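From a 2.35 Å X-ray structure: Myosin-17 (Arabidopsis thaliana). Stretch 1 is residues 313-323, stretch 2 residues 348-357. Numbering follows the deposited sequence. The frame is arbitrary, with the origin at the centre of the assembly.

Stretch 1 (313-323) QKPKKTLDEIT
Stretch 2 348-357: GTHSVSSDVI

No hydrogen bond crosses this contact, although backbone oxygens face it repeatedly; 465 Å² is buried, both sides summed, by packing alone. The emblem is Pro315 N, 3.3 Å from Ser351 O: a proline nitrogen has no hydrogen to share, so the carbonyl is approached but not bonded.

The stretches run in the same direction in register, Pro315 CA 4.4 Å from Val352 CA and Leu319 CA 5.5 Å from Val356 CA, each stepping four residues from loop into helix. In stretch 1, a type I turn from Lys314 to Lys317 closes through Lys317 N to Lys314 O at 3.1 Å; Lys317 (-77/141) and Thr318 (-86/159) then extend before the helix starts at Leu319. Thr318 (chi1 p) caps it, OG1 accepting weakly from Glu321 N at 3.3 Å. Stretch 2 stays extended from Thr349 to Ser353, where Ser353 (chi1 p) caps the second helix, OG accepting from Val356 N at 3.1 Å.

Lys314 is buried, its CB directed toward stretch 2. Its m, t, t, p chain lays methylenes along the backbone, CB 3.4 Å from Ser351 O and CD 3.6 Å from His350 O; long and aliphatic until its tip, it can cover this loop while NZ bonds to a residue just outside the stretches. Pro315 supplies a compact ring, CG 4.2 Å from His350 CB, and its O lies 3.6 Å from Ser353 CB.

Val356 (chi1 t), its CB directed toward stretch 1, is the most covered residue of the contact, losing 76 Å² to the other stretch. CG2 sits 3.6 Å from Lys317 O, while CG1 meets Leu319 CD1 (t, p) at 3.9 Å and Ile322 CD1 at 4.0 Å. Ile322 (m, t) reaches further, CD1 to Val352 CG1 (chi1 m) at 3.4 Å, so one methyl touches both valines. Short branched valines suit this close backbone approach, and the longer Ile322 spans the remaining gap.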

# COMPACT_ATOMS: atom_id res chain seq x y z
N GLN A 313 14.67 -32.62 11.17
CA GLN A 313 14.06 -33.97 11.12
C GLN A 313 12.68 -33.88 10.46
O GLN A 313 11.67 -34.10 11.15
CB GLN A 313 13.98 -34.56 12.53
CG GLN A 313 15.32 -34.63 13.24
CD GLN A 313 15.23 -35.31 14.58
OE1 GLN A 313 15.93 -36.29 14.84
NE2 GLN A 313 14.38 -34.80 15.44
N LYS A 314 12.65 -33.56 9.16
CA LYS A 314 11.42 -33.53 8.32
C LYS A 314 10.85 -34.94 8.15
O LYS A 314 9.64 -35.11 8.17
CB LYS A 314 11.70 -32.88 6.96
CG LYS A 314 12.00 -31.39 7.01
CD LYS A 314 12.39 -30.81 5.66
CE LYS A 314 12.83 -29.37 5.74
NZ LYS A 314 14.14 -29.22 6.41
N PRO A 315 11.70 -35.98 7.95
CA PRO A 315 11.20 -37.36 7.82
C PRO A 315 10.34 -37.86 9.00
O PRO A 315 9.49 -38.69 8.76
CB PRO A 315 12.49 -38.19 7.74
CG PRO A 315 13.51 -37.24 7.18
CD PRO A 315 13.16 -35.90 7.79
N LYS A 316 10.59 -37.36 10.21
CA LYS A 316 9.90 -37.80 11.46
C LYS A 316 8.53 -37.12 11.60
O LYS A 316 7.73 -37.61 12.42
CB LYS A 316 10.77 -37.50 12.69
CG LYS A 316 12.06 -38.31 12.79
CD LYS A 316 12.75 -38.17 14.13
CE LYS A 316 13.90 -39.14 14.29
NZ LYS A 316 14.58 -38.96 15.60
N LYS A 317 8.28 -36.05 10.84
CA LYS A 317 7.04 -35.22 10.95
C LYS A 317 5.88 -35.95 10.27
O LYS A 317 6.10 -36.58 9.22
CB LYS A 317 7.24 -33.85 10.30
CG LYS A 317 8.49 -33.08 10.73
CD LYS A 317 8.33 -32.30 12.02
CE LYS A 317 9.64 -32.07 12.73
NZ LYS A 317 9.44 -31.42 14.05
N THR A 318 4.68 -35.87 10.87
CA THR A 318 3.40 -36.36 10.30
C THR A 318 2.81 -35.26 9.40
O THR A 318 3.20 -34.09 9.58
CB THR A 318 2.41 -36.78 11.40
OG1 THR A 318 2.02 -35.61 12.13
CG2 THR A 318 2.99 -37.80 12.35
N LEU A 319 1.92 -35.62 8.47
CA LEU A 319 1.25 -34.67 7.54
C LEU A 319 0.41 -33.67 8.35
O LEU A 319 0.35 -32.50 7.95
CB LEU A 319 0.37 -35.45 6.55
CG LEU A 319 -0.42 -34.59 5.56
CD1 LEU A 319 0.51 -33.86 4.60
CD2 LEU A 319 -1.42 -35.45 4.79
N ASP A 320 -0.21 -34.13 9.44
CA ASP A 320 -1.13 -33.33 10.30
C ASP A 320 -0.34 -32.25 11.04
O ASP A 320 -0.85 -31.13 11.15
CB ASP A 320 -1.92 -34.24 11.25
CG ASP A 320 -2.92 -35.13 10.53
OD1 ASP A 320 -3.73 -34.59 9.75
OD2 ASP A 320 -2.88 -36.36 10.75
N GLU A 321 0.87 -32.58 11.53
CA GLU A 321 1.79 -31.61 12.18
C GLU A 321 2.11 -30.48 11.20
O GLU A 321 1.94 -29.30 11.58
CB GLU A 321 3.09 -32.29 12.62
CG GLU A 321 2.96 -33.09 13.90
CD GLU A 321 4.19 -33.91 14.25
OE1 GLU A 321 5.32 -33.42 14.02
OE2 GLU A 321 4.03 -35.05 14.75
N ILE A 322 2.53 -30.83 9.98
CA ILE A 322 2.98 -29.87 8.92
C ILE A 322 1.83 -28.91 8.58
O ILE A 322 2.08 -27.70 8.53
CB ILE A 322 3.49 -30.63 7.68
CG1 ILE A 322 4.71 -31.49 7.99
CG2 ILE A 322 3.77 -29.68 6.53
CD1 ILE A 322 4.92 -32.64 7.04
N THR A 323 0.62 -29.44 8.37
CA THR A 323 -0.54 -28.71 7.78
C THR A 323 -1.27 -27.87 8.84
O THR A 323 -2.06 -27.00 8.41
CB THR A 323 -1.53 -29.66 7.10
OG1 THR A 323 -1.92 -30.65 8.04
CG2 THR A 323 -0.97 -30.31 5.86
N GLY A 348 22.71 -31.74 4.32
CA GLY A 348 22.35 -33.04 3.74
C GLY A 348 21.10 -33.65 4.37
O GLY A 348 20.97 -34.89 4.33
N THR A 349 20.22 -32.82 4.94
CA THR A 349 18.93 -33.24 5.56
C THR A 349 17.94 -33.57 4.44
O THR A 349 18.04 -32.95 3.36
CB THR A 349 18.38 -32.18 6.51
OG1 THR A 349 18.14 -30.98 5.77
CG2 THR A 349 19.30 -31.89 7.68
N HIS A 350 17.03 -34.52 4.69
CA HIS A 350 16.02 -35.00 3.71
C HIS A 350 14.70 -34.24 3.91
O HIS A 350 14.58 -33.50 4.90
CB HIS A 350 15.84 -36.52 3.81
CG HIS A 350 17.10 -37.29 3.59
ND1 HIS A 350 17.34 -38.50 4.21
CD2 HIS A 350 18.19 -37.02 2.83
CE1 HIS A 350 18.52 -38.95 3.84
NE2 HIS A 350 19.06 -38.06 3.00
N SER A 351 13.76 -34.44 2.98
CA SER A 351 12.40 -33.83 2.99
C SER A 351 11.48 -34.62 3.93
O SER A 351 12.00 -35.43 4.72
CB SER A 351 11.84 -33.76 1.59
OG SER A 351 10.66 -32.98 1.57
N VAL A 352 10.17 -34.38 3.84
CA VAL A 352 9.12 -35.15 4.57
C VAL A 352 9.09 -36.58 4.01
O VAL A 352 9.57 -36.78 2.87
CB VAL A 352 7.74 -34.47 4.47
CG1 VAL A 352 7.74 -33.10 5.14
CG2 VAL A 352 7.23 -34.37 3.04
N SER A 353 8.55 -37.54 4.77
CA SER A 353 8.57 -38.99 4.46
C SER A 353 7.77 -39.27 3.18
O SER A 353 6.87 -38.47 2.85
CB SER A 353 8.06 -39.82 5.61
OG SER A 353 6.64 -39.88 5.62
N SER A 354 8.09 -40.36 2.48
CA SER A 354 7.40 -40.85 1.26
C SER A 354 5.92 -41.10 1.57
O SER A 354 5.08 -40.87 0.67
CB SER A 354 8.07 -42.08 0.72
OG SER A 354 7.35 -42.61 -0.38
N ASP A 355 5.61 -41.56 2.79
CA ASP A 355 4.23 -41.80 3.29
C ASP A 355 3.47 -40.48 3.36
O ASP A 355 2.27 -40.48 3.03
CB ASP A 355 4.25 -42.51 4.65
CG ASP A 355 4.52 -44.00 4.56
OD1 ASP A 355 3.64 -44.73 4.07
OD2 ASP A 355 5.62 -44.42 4.98
N VAL A 356 4.15 -39.39 3.77
CA VAL A 356 3.57 -38.02 3.85
C VAL A 356 3.33 -37.49 2.43
O VAL A 356 2.25 -36.92 2.20
CB VAL A 356 4.46 -37.07 4.68
CG1 VAL A 356 4.00 -35.62 4.59
CG2 VAL A 356 4.54 -37.49 6.14
N ILE A 357 4.29 -37.68 1.52
CA ILE A 357 4.20 -37.25 0.09
C ILE A 357 3.09 -38.05 -0.61
O ILE A 357 2.44 -37.48 -1.51
CB ILE A 357 5.56 -37.39 -0.63
CG1 ILE A 357 6.58 -36.37 -0.09
CG2 ILE A 357 5.40 -37.27 -2.14
CD1 ILE A 357 7.99 -36.56 -0.60